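Local coordinates for acetylglutamate kinase (Streptococcus mutans, PDB 3L86), which probably catalyses the ATP-dependent phosphorylation of N-acetyl-L-glutamate, the second step of arginine biosynthesis from glutamate, at residues V40-G45 with V70-G75; F77-L82 with V105-A110; H109-L114 with L177-Y182. One frame throughout, in Å; residues are numbered along the deposited sequence.

Interaction 1 (V40-G45 with V70-G75). With NLG (N-acetyl-L-glutamate), chain C; ADP (adenosine-5'-diphosphate), chain B.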
loop_
_atom_site.group_PDB
_atom_site.type_symbol
_atom_site.label_atom_id
_atom_site.label_comp_id
_atom_site.label_asym_id
_atom_site.label_seq_id
_atom_site.Cartn_x
_atom_site.Cartn_y
_atom_site.Cartn_z
ATOM N N VAL A 40 -0.984 -4.280 9.476
ATOM C CA VAL A 40 -1.087 -4.108 8.019
ATOM C C VAL A 40 0.321 -3.819 7.435
ATOM O O VAL A 40 1.028 -2.932 7.929
ATOM C CB VAL A 40 -2.111 -2.990 7.653
ATOM C CG1 VAL A 40 -2.148 -2.690 6.103
ATOM C CG2 VAL A 40 -3.552 -3.410 8.198
ATOM N N ILE A 41 0.732 -4.621 6.448
ATOM C CA ILE A 41 2.004 -4.424 5.704
ATOM C C ILE A 41 1.727 -4.000 4.257
ATOM O O ILE A 41 1.176 -4.779 3.473
ATOM C CB ILE A 41 2.831 -5.698 5.703
ATOM C CG1 ILE A 41 3.112 -6.094 7.174
ATOM C CG2 ILE A 41 4.186 -5.544 4.905
ATOM C CD1 ILE A 41 3.026 -7.568 7.462
ATOM N N LYS A 42 2.147 -2.786 3.896
ATOM C CA LYS A 42 2.046 -2.313 2.511
ATOM C C LYS A 42 3.424 -2.471 1.831
ATOM O O LYS A 42 4.464 -2.067 2.368
ATOM C CB LYS A 42 1.601 -0.846 2.549
ATOM C CG LYS A 42 1.153 -0.190 1.221
ATOM C CD LYS A 42 2.227 -0.137 0.138
ATOM C CE LYS A 42 3.305 0.923 0.314
ATOM N NZ LYS A 42 3.625 1.369 -1.146
ATOM N N ILE A 43 3.453 -3.086 0.666
ATOM C CA ILE A 43 4.731 -3.422 -0.014
ATOM C C ILE A 43 4.788 -2.650 -1.354
ATOM O O ILE A 43 3.875 -2.828 -2.219
ATOM C CB ILE A 43 4.891 -5.015 -0.209
ATOM C CG1 ILE A 43 4.798 -5.755 1.110
ATOM C CG2 ILE A 43 6.280 -5.411 -0.837
ATOM C CD1 ILE A 43 4.392 -7.242 0.993
ATOM N N GLY A 44 5.834 -1.795 -1.538
ATOM C CA GLY A 44 6.035 -0.997 -2.813
ATOM C C GLY A 44 6.479 -1.763 -4.067
ATOM O O GLY A 44 6.703 -2.952 -4.013
ATOM N N GLY A 45 6.587 -1.099 -5.216
ATOM C CA GLY A 45 6.935 -1.803 -6.483
ATOM C C GLY A 45 8.282 -2.537 -6.446
ATOM O O GLY A 45 8.346 -3.784 -6.527
ATOM N N VAL A 70 -2.525 -8.422 7.237
ATOM C CA VAL A 70 -3.152 -8.099 5.928
ATOM C C VAL A 70 -2.076 -7.420 5.099
ATOM O O VAL A 70 -1.395 -6.546 5.630
ATOM C CB VAL A 70 -4.389 -7.142 6.077
ATOM C CG1 VAL A 70 -4.904 -6.713 4.712
ATOM C CG2 VAL A 70 -5.554 -7.841 6.903
ATOM N N ILE A 71 -1.892 -7.840 3.835
ATOM C CA ILE A 71 -0.906 -7.272 2.916
ATOM C C ILE A 71 -1.589 -6.483 1.756
ATOM O O ILE A 71 -2.540 -6.982 1.091
ATOM C CB ILE A 71 0.066 -8.359 2.334
ATOM C CG1 ILE A 71 1.062 -8.857 3.400
ATOM C CG2 ILE A 71 0.862 -7.851 1.022
ATOM C CD1 ILE A 71 1.843 -10.139 2.963
ATOM N N VAL A 72 -1.147 -5.231 1.574
ATOM C CA VAL A 72 -1.536 -4.323 0.479
ATOM C C VAL A 72 -0.220 -4.094 -0.305
ATOM O O VAL A 72 0.858 -4.149 0.286
ATOM C CB VAL A 72 -2.091 -2.975 1.029
ATOM C CG1 VAL A 72 -2.294 -1.896 -0.098
ATOM C CG2 VAL A 72 -3.413 -3.242 1.907
ATOM N N HIS A 73 -0.326 -3.967 -1.636
ATOM C CA HIS A 73 0.806 -3.729 -2.503
ATOM C C HIS A 73 0.446 -2.786 -3.686
ATOM O O HIS A 73 -0.763 -2.730 -4.151
ATOM C CB HIS A 73 1.405 -5.050 -3.019
ATOM C CG HIS A 73 0.621 -5.706 -4.118
ATOM N ND1 HIS A 73 0.736 -5.324 -5.454
ATOM C CD2 HIS A 73 -0.230 -6.761 -4.095
ATOM C CE1 HIS A 73 -0.048 -6.096 -6.193
ATOM N NE2 HIS A 73 -0.621 -6.993 -5.397
ATOM N N GLY A 74 1.461 -2.053 -4.155
ATOM C CA GLY A 74 1.365 -1.255 -5.410
ATOM C C GLY A 74 2.209 -1.852 -6.540
ATOM O O GLY A 74 2.326 -3.106 -6.675
ATOM N N GLY A 75 2.807 -0.985 -7.360
ATOM C CA GLY A 75 3.556 -1.445 -8.544
ATOM C C GLY A 75 3.936 -0.367 -9.563
ATOM O O GLY A 75 4.046 -0.649 -10.758
HETATM C CA NLG C . -0.872 4.371 -8.369
HETATM C C NLG C . -1.575 5.594 -8.544
HETATM O OXT NLG C . -1.062 6.677 -8.848
HETATM O O NLG C . -2.681 5.947 -8.364
HETATM C CB NLG C . -1.016 2.871 -8.057
HETATM C CG NLG C . 0.251 1.954 -7.799
HETATM C CD NLG C . 1.310 2.203 -6.643
HETATM O OE1 NLG C . 0.996 2.956 -5.767
HETATM O OE2 NLG C . 2.445 1.700 -6.604
HETATM C C7 NLG C . 0.752 4.187 -10.053
HETATM C C8 NLG C . 1.946 4.104 -10.219
HETATM O O7 NLG C . -0.114 4.170 -10.894
HETATM N N2 NLG C . 0.261 4.327 -8.882
HETATM P PB ADP B . 6.998 2.994 -3.555
HETATM O O1B ADP B . 5.665 3.609 -3.240
HETATM O O2B ADP B . 7.636 2.201 -2.406
HETATM O O3B ADP B . 6.933 2.171 -4.792
HETATM P PA ADP B . 7.823 5.710 -4.468
HETATM O O1A ADP B . 8.867 6.039 -5.526
HETATM O O2A ADP B . 6.386 5.958 -4.829
HETATM O O3A ADP B . 8.057 4.181 -3.887
HETATM O "O5'" ADP B . 8.259 6.604 -3.194
HETATM C "C5'" ADP B . 9.587 6.430 -2.639
HETATM C "C4'" ADP B . 10.529 7.513 -3.243
HETATM O "O4'" ADP B . 10.241 8.856 -2.802
HETATM C "C3'" ADP B . 12.014 7.321 -2.896
HETATM O "O3'" ADP B . 12.545 6.326 -3.765
HETATM C "C2'" ADP B . 12.623 8.678 -3.229
HETATM O "O2'" ADP B . 13.001 8.628 -4.600
HETATM C "C1'" ADP B . 11.433 9.634 -3.173
HETATM N N9 ADP B . 11.642 10.685 -2.141
HETATM C C8 ADP B . 11.340 12.000 -2.344
HETATM N N7 ADP B . 11.599 12.707 -1.212
HETATM C C5 ADP B . 12.099 11.837 -0.300
HETATM C C6 ADP B . 12.614 11.917 1.063
HETATM N N6 ADP B . 12.583 13.091 1.748
HETATM N N1 ADP B . 13.026 10.775 1.681
HETATM C C2 ADP B . 13.031 9.608 1.057
HETATM N N3 ADP B . 12.585 9.456 -0.190
HETATM C C4 ADP B . 12.129 10.518 -0.920
#
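Ile43 lays its CD1 against CG2 of Ile71 at 3.6 Å, the tightest apolar touch between two parallel, neighbouring strands. Its CG1 stands anti to the carbonyl carbon (chi1 -57°), which carries CD1 back to Ile71, two residues before its own bridge partner His73. On the other face Val40 and Val72 meet more loosely through CG1 and CG2. Four backbone bonds knit the pair, the first from Ile41 N to Val70 O (3.0 Å). These are the two strands of a beta-alpha-beta unit, joined through helix 53-64, and both run out into glycines at the active site. The imidazole of His73 turns away from strand 40-43, toward helix 101-125; its ND1 binds Gly74 O at 3.0 Å, the oxygen in the ring plane and ND1 on a carbonyl lone pair. Gly75 N, at a helix N-cap, gives OE2 of N-acetylglutamate a nearly straight bond of 2.8 Å (171°), whereas Gly45 N reaches ADP O3B only weakly. Lys42 NZ lies 3.7 Å from ADP O1B, consistent with its predicted transition-state role. The strands' glycine ends thus put backbone N-H groups beside the carboxylate to be phosphorylated and the ADP phosphate, consistent with phosphoryl transfer.

Interaction 2 (F77-L82 with V105-A110). With NLG (N-acetyl-L-glutamate), chain C.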
loop_
_atom_site.group_PDB
_atom_site.type_symbol
_atom_site.label_atom_id
_atom_site.label_comp_id
_atom_site.label_asym_id
_atom_site.label_seq_id
_atom_site.Cartn_x
_atom_site.Cartn_y
_atom_site.Cartn_z
ATOM N N PHE A 77 6.701 1.137 -10.589
ATOM C CA PHE A 77 7.867 0.771 -11.403
ATOM C C PHE A 77 7.477 -0.209 -12.548
ATOM O O PHE A 77 7.771 0.043 -13.733
ATOM C CB PHE A 77 8.884 0.238 -10.378
ATOM C CG PHE A 77 9.976 -0.647 -10.912
ATOM C CD1 PHE A 77 11.123 -0.103 -11.491
ATOM C CD2 PHE A 77 9.935 -2.027 -10.679
ATOM C CE1 PHE A 77 12.213 -0.942 -11.927
ATOM C CE2 PHE A 77 11.005 -2.869 -11.097
ATOM C CZ PHE A 77 12.146 -2.316 -11.722
ATOM N N ALA A 78 6.699 -1.254 -12.212
ATOM C CA ALA A 78 6.097 -2.160 -13.226
ATOM C C ALA A 78 5.122 -1.567 -14.246
ATOM O O ALA A 78 5.249 -1.868 -15.445
ATOM C CB ALA A 78 5.510 -3.423 -12.583
ATOM N N ILE A 79 4.165 -0.735 -13.802
ATOM C CA ILE A 79 3.263 -0.029 -14.683
ATOM C C ILE A 79 4.053 0.893 -15.678
ATOM O O ILE A 79 3.698 0.998 -16.877
ATOM C CB ILE A 79 2.246 0.828 -13.892
ATOM C CG1 ILE A 79 1.415 -0.058 -12.862
ATOM C CG2 ILE A 79 1.325 1.590 -14.898
ATOM C CD1 ILE A 79 0.625 0.750 -11.738
ATOM N N ASN A 80 5.089 1.574 -15.160
ATOM C CA ASN A 80 5.932 2.455 -15.981
ATOM C C ASN A 80 6.559 1.655 -17.131
ATOM O O ASN A 80 6.493 2.029 -18.301
ATOM C CB ASN A 80 7.042 3.107 -15.127
ATOM C CG ASN A 80 6.536 4.216 -14.231
ATOM O OD1 ASN A 80 5.392 4.690 -14.330
ATOM N ND2 ASN A 80 7.417 4.690 -13.374
ATOM N N LYS A 81 7.171 0.537 -16.776
ATOM C CA LYS A 81 7.839 -0.347 -17.735
ATOM C C LYS A 81 6.848 -0.701 -18.813
ATOM O O LYS A 81 7.044 -0.442 -20.025
ATOM C CB LYS A 81 8.254 -1.639 -17.034
ATOM C CG LYS A 81 9.652 -2.079 -17.296
ATOM N N LEU A 82 5.769 -1.333 -18.384
ATOM C CA LEU A 82 4.685 -1.687 -19.299
ATOM C C LEU A 82 4.175 -0.559 -20.180
ATOM O O LEU A 82 3.875 -0.763 -21.363
ATOM C CB LEU A 82 3.540 -2.344 -18.503
ATOM C CG LEU A 82 2.454 -3.151 -19.163
ATOM C CD1 LEU A 82 2.984 -4.331 -20.022
ATOM C CD2 LEU A 82 1.487 -3.598 -18.004
ATOM N N VAL A 105 -6.477 -1.056 -18.416
ATOM C CA VAL A 105 -6.096 -2.424 -18.869
ATOM C C VAL A 105 -4.623 -2.712 -18.488
ATOM O O VAL A 105 -4.278 -3.799 -18.010
ATOM C CB VAL A 105 -6.217 -2.575 -20.433
ATOM C CG1 VAL A 105 -5.570 -3.910 -20.898
ATOM C CG2 VAL A 105 -7.693 -2.544 -20.876
ATOM N N LEU A 106 -3.748 -1.743 -18.747
ATOM C CA LEU A 106 -2.318 -1.851 -18.409
ATOM C C LEU A 106 -2.079 -1.906 -16.890
ATOM O O LEU A 106 -1.287 -2.737 -16.400
ATOM C CB LEU A 106 -1.547 -0.652 -19.038
ATOM C CG LEU A 106 -1.720 -0.582 -20.578
ATOM C CD1 LEU A 106 -1.141 0.728 -21.205
ATOM C CD2 LEU A 106 -0.982 -1.757 -21.104
ATOM N N VAL A 107 -2.758 -1.003 -16.153
ATOM C CA VAL A 107 -2.598 -0.894 -14.682
ATOM C C VAL A 107 -2.973 -2.231 -13.988
ATOM O O VAL A 107 -2.215 -2.746 -13.148
ATOM C CB VAL A 107 -3.375 0.339 -14.083
ATOM C CG1 VAL A 107 -3.407 0.349 -12.523
ATOM C CG2 VAL A 107 -2.813 1.719 -14.585
ATOM N N SER A 108 -4.142 -2.783 -14.318
ATOM C CA SER A 108 -4.596 -4.005 -13.641
ATOM C C SER A 108 -3.757 -5.207 -14.028
ATOM O O SER A 108 -3.447 -6.052 -13.150
ATOM C CB SER A 108 -6.106 -4.273 -13.874
ATOM O OG SER A 108 -6.340 -4.486 -15.235
ATOM N N HIS A 109 -3.326 -5.286 -15.295
ATOM C CA HIS A 109 -2.384 -6.362 -15.700
ATOM C C HIS A 109 -1.035 -6.300 -14.929
ATOM O O HIS A 109 -0.558 -7.299 -14.412
ATOM C CB HIS A 109 -2.073 -6.305 -17.212
ATOM C CG HIS A 109 -0.957 -7.208 -17.631
ATOM N ND1 HIS A 109 -0.936 -8.565 -17.330
ATOM C CD2 HIS A 109 0.169 -6.961 -18.347
ATOM C CE1 HIS A 109 0.180 -9.095 -17.815
ATOM N NE2 HIS A 109 0.859 -8.149 -18.448
ATOM N N ALA A 110 -0.407 -5.130 -14.837
ATOM C CA ALA A 110 0.861 -5.086 -14.089
ATOM C C ALA A 110 0.660 -5.434 -12.578
ATOM O O ALA A 110 1.449 -6.180 -11.957
ATOM C CB ALA A 110 1.523 -3.698 -14.267
HETATM C CA NLG C . -0.872 4.371 -8.369
HETATM C C NLG C . -1.575 5.594 -8.544
HETATM O OXT NLG C . -1.062 6.677 -8.848
HETATM O O NLG C . -2.681 5.947 -8.364
HETATM C CB NLG C . -1.016 2.871 -8.057
HETATM C CG NLG C . 0.251 1.954 -7.799
HETATM C CD NLG C . 1.310 2.203 -6.643
HETATM O OE1 NLG C . 0.996 2.956 -5.767
HETATM O OE2 NLG C . 2.445 1.700 -6.604
HETATM C C7 NLG C . 0.752 4.187 -10.053
HETATM C C8 NLG C . 1.946 4.104 -10.219
HETATM O O7 NLG C . -0.114 4.170 -10.894
HETATM N N2 NLG C . 0.261 4.327 -8.882
#
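Ile79 and Ala110 mark the nearest backbone approach, CA to CA 5.6 Å, of two helical segments whose axes pass 9.1 Å apart with their directions at 130°. The methyl of Ala110 sits between two side chains of the facing helix, with its CB 3.9 Å from Ile79 CG1 and 3.7 Å from Leu82 CD2. Leu82 buries the most surface: its CG lies anti to the backbone N (chi1 -163°), and the branch ending in CD2 lodges against the helix backbone, 3.3 Å from Leu106 O. Leu82 CD2 also comes obliquely upon the His109 ring, 3.6 Å from His109 CD2, while ND1 of that ring is bonded to Asp113. Leu106 slants across Leu82, Leu106 CD2 against Leu82 CG. Within the amino acid kinase fold, helix 76-85 follows on the glycine-rich turn after strand 68-73, and its packing on helix 101-125 borders the acetylglutamate pocket. Ile79 belongs to both the helix contact and the pocket: it slants across Val107, CD1 4.1 Å from Val107 CG1, and CD1 also lies 3.6 Å from O7 of the substrate's acetyl group. Beyond the apolar patch, Asn80 OD1 bonds to NH1 of Arg97, whose NE binds the substrate.

Interaction 3 (H109-L114 with L177-Y182)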
loop_
_atom_site.group_PDB
_atom_site.type_symbol
_atom_site.label_atom_id
_atom_site.label_comp_id
_atom_site.label_asym_id
_atom_site.label_seq_id
_atom_site.Cartn_x
_atom_site.Cartn_y
_atom_site.Cartn_z
ATOM N N HIS A 109 -3.326 -5.286 -15.295
ATOM C CA HIS A 109 -2.384 -6.362 -15.700
ATOM C C HIS A 109 -1.035 -6.300 -14.929
ATOM O O HIS A 109 -0.558 -7.299 -14.412
ATOM C CB HIS A 109 -2.073 -6.305 -17.212
ATOM C CG HIS A 109 -0.957 -7.208 -17.631
ATOM N ND1 HIS A 109 -0.936 -8.565 -17.330
ATOM C CD2 HIS A 109 0.169 -6.961 -18.347
ATOM C CE1 HIS A 109 0.180 -9.095 -17.815
ATOM N NE2 HIS A 109 0.859 -8.149 -18.448
ATOM N N ALA A 110 -0.407 -5.130 -14.837
ATOM C CA ALA A 110 0.861 -5.086 -14.089
ATOM C C ALA A 110 0.660 -5.434 -12.578
ATOM O O ALA A 110 1.449 -6.180 -11.957
ATOM C CB ALA A 110 1.523 -3.698 -14.267
ATOM N N LEU A 111 -0.372 -4.866 -11.965
ATOM C CA LEU A 111 -0.601 -5.100 -10.526
ATOM C C LEU A 111 -0.958 -6.573 -10.195
ATOM O O LEU A 111 -0.345 -7.164 -9.287
ATOM C CB LEU A 111 -1.695 -4.157 -9.999
ATOM C CG LEU A 111 -1.358 -2.658 -9.880
ATOM C CD1 LEU A 111 -2.596 -1.888 -9.384
ATOM C CD2 LEU A 111 -0.176 -2.469 -8.954
ATOM N N LEU A 112 -1.931 -7.166 -10.905
ATOM C CA LEU A 112 -2.360 -8.543 -10.638
ATOM C C LEU A 112 -1.384 -9.609 -11.154
ATOM O O LEU A 112 -1.064 -10.563 -10.432
ATOM C CB LEU A 112 -3.787 -8.829 -11.167
ATOM C CG LEU A 112 -4.886 -7.922 -10.545
ATOM C CD1 LEU A 112 -6.197 -8.080 -11.324
ATOM C CD2 LEU A 112 -5.091 -8.154 -9.025
ATOM N N ASP A 113 -0.925 -9.473 -12.400
ATOM C CA ASP A 113 -0.221 -10.596 -13.045
ATOM C C ASP A 113 1.281 -10.471 -12.902
ATOM O O ASP A 113 1.986 -11.500 -12.811
ATOM C CB ASP A 113 -0.578 -10.655 -14.544
ATOM C CG ASP A 113 -2.063 -10.766 -14.778
ATOM O OD1 ASP A 113 -2.693 -11.616 -14.131
ATOM O OD2 ASP A 113 -2.599 -10.011 -15.605
ATOM N N LEU A 114 1.770 -9.225 -12.897
ATOM C CA LEU A 114 3.231 -8.921 -12.832
ATOM C C LEU A 114 3.827 -8.582 -11.431
ATOM O O LEU A 114 5.075 -8.573 -11.257
ATOM C CB LEU A 114 3.553 -7.764 -13.771
ATOM C CG LEU A 114 3.854 -7.994 -15.249
ATOM C CD1 LEU A 114 3.216 -9.201 -15.760
ATOM C CD2 LEU A 114 3.599 -6.834 -16.133
ATOM N N LEU A 177 -3.928 -7.844 -1.196
ATOM C CA LEU A 177 -4.716 -6.846 -1.962
ATOM C C LEU A 177 -3.922 -5.884 -2.811
ATOM O O LEU A 177 -3.211 -5.006 -2.303
ATOM C CB LEU A 177 -5.464 -5.944 -1.015
ATOM C CG LEU A 177 -6.874 -6.089 -0.592
ATOM C CD1 LEU A 177 -7.048 -7.471 0.053
ATOM C CD2 LEU A 177 -7.221 -4.949 0.415
ATOM N N ALA A 178 -4.124 -5.960 -4.111
ATOM C CA ALA A 178 -3.586 -4.943 -5.048
ATOM C C ALA A 178 -4.274 -3.579 -4.876
ATOM O O ALA A 178 -5.420 -3.534 -4.409
ATOM C CB ALA A 178 -3.774 -5.423 -6.493
ATOM N N SER A 179 -3.611 -2.489 -5.333
ATOM C CA SER A 179 -4.182 -1.156 -5.143
ATOM C C SER A 179 -5.211 -0.788 -6.231
ATOM O O SER A 179 -4.866 -0.026 -7.187
ATOM C CB SER A 179 -3.101 -0.079 -5.055
ATOM O OG SER A 179 -2.226 -0.104 -6.188
ATOM N N LEU A 180 -6.412 -1.360 -6.087
ATOM C CA LEU A 180 -7.549 -1.246 -7.038
ATOM C C LEU A 180 -8.844 -1.183 -6.225
ATOM O O LEU A 180 -8.958 -1.823 -5.164
ATOM C CB LEU A 180 -7.622 -2.472 -7.993
ATOM C CG LEU A 180 -6.438 -2.676 -9.016
ATOM C CD1 LEU A 180 -6.509 -4.065 -9.672
ATOM C CD2 LEU A 180 -6.329 -1.564 -10.139
ATOM N N GLY A 181 -9.805 -0.388 -6.683
ATOM C CA GLY A 181 -11.124 -0.376 -6.069
ATOM C C GLY A 181 -12.240 -0.240 -7.137
ATOM O O GLY A 181 -11.970 -0.136 -8.349
ATOM N N TYR A 182 -13.484 -0.212 -6.695
ATOM C CA TYR A 182 -14.615 -0.189 -7.657
ATOM C C TYR A 182 -15.661 0.914 -7.377
ATOM O O TYR A 182 -16.132 1.034 -6.267
ATOM C CB TYR A 182 -15.329 -1.544 -7.662
ATOM C CG TYR A 182 -14.577 -2.628 -8.409
ATOM C CD1 TYR A 182 -13.465 -3.264 -7.815
ATOM C CD2 TYR A 182 -14.982 -3.035 -9.680
ATOM C CE1 TYR A 182 -12.771 -4.285 -8.489
ATOM C CE2 TYR A 182 -14.304 -4.077 -10.346
ATOM C CZ TYR A 182 -13.208 -4.681 -9.724
ATOM O OH TYR A 182 -12.514 -5.675 -10.362
#
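Leu111 points its side chain at the loop that breaks strand 174-182, and its CD1 methyl meets both oxygens of Ser179. CD1 lies 3.7 Å from the carbonyl O of Ser179 and an equal 3.7 Å from OG of the same residue. CG is anti to the carbonyl carbon (chi1 -71°) and the chain is extended beyond it, which carries CD1 on to Leu180, 3.8 Å from CD2. There the two leucines meet by their branch ends, methyl against methyl. One residue on, Leu112 sets its own branches over the neighbouring part of the strand: CD2 touches Ala178 CB at 4.0 Å, and CG faces Leu180 CD1 at 4.3 Å. The small Ala178 therefore faces both leucines, its CB also 4.3 Å from Leu111 CB, and Leu180 is likewise touched by both. Between them Ser179 is the centre of an inverse gamma turn, closed by Leu180 N to Ala178 O. The interruption falls between the parallel pairing with strand 68-73 and the antiparallel pairing with strand 188-190, and Ser179 there lines the N-acetylglutamate pocket. Helix 101-125 lies over this part of the central sheet of the amino acid kinase fold. The helix has a wider pi-type turn at 110-114, beside which His109 ND1 donates to the anti lone pair of Asp113 OD2 at 2.8 Å, with that oxygen near the ring plane.

Interaction 1 lies near the centre of the chain, wholly buried and joined by backbone bonds, whereas interactions 2 and 3 are farther out and rest on apolar side chains without a hydrogen bond across. Interaction 3 is still mostly buried; interaction 2 is partly open. Strand 68-73 of interaction 1 neighbours strand 174-182 of interaction 3 in one sheet, with probable bonds linking Ile71 and His73 to Leu177. Helix 101-125 serves both interactions 2 and 3, packing on helix 76-85 with one flank and on the sheet with another; Val107 and Ser108 touch Leu180. All three border N-acetylglutamate, but interaction 1 alone also reaches ADP.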